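Long-range contact in monoacylglycerol lipase (Palaeococcus ferrophilus, PDB 6QE2), which hydrolyses monoacylglycerols to glycerol and free fatty acids, as an archaeal lipase of the alpha/beta-hydrolase fold: residues G59-E64 against G171-S176. Numbering follows the deposited sequence.
Sequences GHTSVE and GKLGMS
Ser176 OG sits between two partners at the start of helix 63-77, taking the N-H of Val63 at 2.9 Å and giving its own proton to Glu64 OE1 at 2.8 Å. Anti to its backbone N (chi1 -180°), it meets that oxygen on the syn side, 24° out of the carboxylate plane, while Asn180, one turn along helix 171-186, binds Glu64 OE2. Lys172 runs fully extended across the loop. Its CB lies 3.9 Å from His60 CE1, at the ring edge, and CG faces Thr61 O; CD meets both His60 CE1 and Thr61 O, CE reaches Ser62 CB at 4.1 Å, and NZ makes a weak bond to a water that also contacts Ser62 OG. The same Ser62 OG caps the helix at Glu65 N, and His60 ND1 is bonded to Ser170. Leu173 packs CB 3.3 Å from Thr61 O, CD2 3.4 Å from Gly59 O and CD1 3.8 Å from Ser62 CA. An alanine in place of Ser176 would probably leave Val63 N and Glu64 OE1 without this shared partner and the carboxylate less firmly placed. Donor and acceptor at once, one buried hydroxyl thus ties helix 63-77 of the alpha/beta-hydrolase domain to helix 171-186, probably part of the cap.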
ATOM      1  N   GLY A  59      -2.026   3.914  14.801  1.00 29.56           N
ATOM      2  CA  GLY A  59      -1.387   4.800  13.853  1.00 27.08           C
ATOM      3  C   GLY A  59       0.060   5.126  14.134  1.00 29.09           C
ATOM      4  O   GLY A  59       0.614   6.005  13.463  1.00 26.30           O
ATOM      5  N   HIS A  60       0.654   4.466  15.115  1.00 26.92           N
ATOM      6  CA  HIS A  60       2.033   4.717  15.467  1.00 26.74           C
ATOM      7  C   HIS A  60       2.946   3.632  14.949  1.00 27.27           C
ATOM      8  O   HIS A  60       3.065   2.578  15.550  1.00 29.55           O
ATOM      9  CB  HIS A  60       2.193   4.824  16.975  1.00 28.39           C
ATOM     10  CG  HIS A  60       3.561   5.233  17.401  1.00 28.30           C
ATOM     11  ND1 HIS A  60       4.277   6.206  16.746  1.00 30.02           N
ATOM     12  CD2 HIS A  60       4.346   4.804  18.410  1.00 33.10           C
ATOM     13  CE1 HIS A  60       5.446   6.362  17.336  1.00 37.32           C
ATOM     14  NE2 HIS A  60       5.512   5.523  18.350  1.00 37.32           N
ATOM     15  N   THR A  61       3.589   3.931  13.830  1.00 26.59           N
ATOM     16  CA  THR A  61       4.518   3.041  13.154  1.00 25.56           C
ATOM     17  C   THR A  61       5.298   3.826  12.095  1.00 28.91           C
ATOM     18  O   THR A  61       5.346   5.044  12.124  1.00 27.42           O
ATOM     19  CB  THR A  61       3.786   1.842  12.511  1.00 29.80           C
ATOM     20  OG1 THR A  61       4.731   0.959  11.902  1.00 29.31           O
ATOM     21  CG2 THR A  61       2.784   2.313  11.495  1.00 27.66           C
ATOM     22  N   SER A  62       5.918   3.126  11.160  1.00 25.22           N
ATOM     23  CA  SER A  62       6.680   3.800  10.117  1.00 24.81           C
ATOM     24  C   SER A  62       6.830   2.923   8.897  1.00 26.97           C
ATOM     25  O   SER A  62       6.633   1.731   8.966  1.00 23.57           O
ATOM     26  CB  SER A  62       8.060   4.210  10.619  1.00 27.28           C
ATOM     27  OG  SER A  62       8.883   3.095  10.851  1.00 25.28           O
ATOM     28  N   VAL A  63       7.206   3.528   7.779  1.00 24.76           N
ATOM     29  CA  VAL A  63       7.418   2.778   6.557  1.00 25.17           C
ATOM     30  C   VAL A  63       8.613   1.848   6.736  1.00 24.49           C
ATOM     31  O   VAL A  63       8.609   0.726   6.277  1.00 25.28           O
ATOM     32  CB  VAL A  63       7.674   3.701   5.360  1.00 24.43           C
ATOM     33  CG1 VAL A  63       8.133   2.887   4.169  1.00 26.62           C
ATOM     34  CG2 VAL A  63       6.426   4.499   5.030  1.00 21.89           C
ATOM     35  N   GLU A  64       9.640   2.341   7.411  1.00 23.38           N
ATOM     36  CA  GLU A  64      10.825   1.567   7.717  1.00 30.10           C
ATOM     37  C   GLU A  64      10.478   0.347   8.578  1.00 29.82           C
ATOM     38  O   GLU A  64      11.017  -0.717   8.385  1.00 26.84           O
ATOM     39  CB  GLU A  64      11.850   2.456   8.410  1.00 29.55           C
ATOM     40  CG  GLU A  64      12.413   3.539   7.510  1.00 27.96           C
ATOM     41  CD  GLU A  64      11.555   4.785   7.426  1.00 29.34           C
ATOM     42  OE1 GLU A  64      10.522   4.866   8.086  1.00 27.81           O
ATOM     43  OE2 GLU A  64      11.927   5.700   6.689  1.00 32.25           O
ATOM     44  N   GLY A 171       3.197  11.318  14.836  1.00 28.35           N
ATOM     45  CA  GLY A 171       4.196  12.200  14.256  1.00 27.04           C
ATOM     46  C   GLY A 171       5.273  11.426  13.522  1.00 30.92           C
ATOM     47  O   GLY A 171       5.708  11.822  12.437  1.00 30.81           O
ATOM     48  N   LYS A 172       5.693  10.292  14.092  1.00 27.39           N
ATOM     49  CA  LYS A 172       6.694   9.447  13.449  1.00 26.79           C
ATOM     50  C   LYS A 172       6.194   8.936  12.104  1.00 26.22           C
ATOM     51  O   LYS A 172       6.915   8.984  11.099  1.00 29.42           O
ATOM     52  CB  LYS A 172       7.056   8.277  14.368  1.00 30.03           C
ATOM     53  CG  LYS A 172       8.110   7.344  13.795  1.00 36.50           C
ATOM     54  CD  LYS A 172       8.312   6.118  14.678  1.00 36.64           C
ATOM     55  CE  LYS A 172       9.576   5.375  14.286  1.00 48.35           C
ATOM     56  NZ  LYS A 172       9.703   4.062  14.980  1.00 55.23           N
ATOM     57  N   LEU A 173       4.951   8.459  12.059  1.00 27.67           N
ATOM     58  CA  LEU A 173       4.435   7.916  10.807  1.00 22.91           C
ATOM     59  C   LEU A 173       4.262   9.010   9.763  1.00 29.98           C
ATOM     60  O   LEU A 173       4.590   8.810   8.589  1.00 25.71           O
ATOM     61  CB  LEU A 173       3.114   7.185  11.049  1.00 27.02           C
ATOM     62  CG  LEU A 173       2.511   6.525   9.805  1.00 27.89           C
ATOM     63  CD1 LEU A 173       3.560   5.701   9.057  1.00 26.79           C
ATOM     64  CD2 LEU A 173       1.341   5.653  10.209  1.00 27.94           C
ATOM     65  N   GLY A 174       3.766  10.180  10.171  1.00 27.65           N
ATOM     66  CA  GLY A 174       3.621  11.272   9.220  1.00 23.91           C
ATOM     67  C   GLY A 174       4.946  11.685   8.610  1.00 22.65           C
ATOM     68  O   GLY A 174       5.057  11.873   7.396  1.00 25.49           O
ATOM     69  N   MET A 175       5.976  11.825   9.450  1.00 25.64           N
ATOM     70  CA  MET A 175       7.308  12.134   8.943  1.00 26.70           C
ATOM     71  C   MET A 175       7.798  11.055   7.986  1.00 30.13           C
ATOM     72  O   MET A 175       8.365  11.360   6.930  1.00 28.38           O
ATOM     73  CB  MET A 175       8.283  12.294  10.110  1.00 28.21           C
ATOM     74  CG  MET A 175       9.694  12.692   9.695  1.00 38.90           C
ATOM     75  SD  MET A 175      10.776  12.986  11.116  1.00 44.28           S
ATOM     76  CE  MET A 175      10.920  11.342  11.793  1.00 40.99           C
ATOM     77  N   SER A 176       7.579   9.801   8.353  1.00 26.49           N
ATOM     78  CA  SER A 176       8.012   8.692   7.523  1.00 20.38           C
ATOM     79  C   SER A 176       7.316   8.695   6.170  1.00 25.77           C
ATOM     80  O   SER A 176       7.939   8.423   5.150  1.00 27.93           O
ATOM     81  CB  SER A 176       7.767   7.364   8.232  1.00 24.35           C
ATOM     82  OG  SER A 176       8.192   6.280   7.432  1.00 28.88           O
TER
HETATM   83  O   HOH W   1      11.080   3.221  12.100  1.00 48.32           O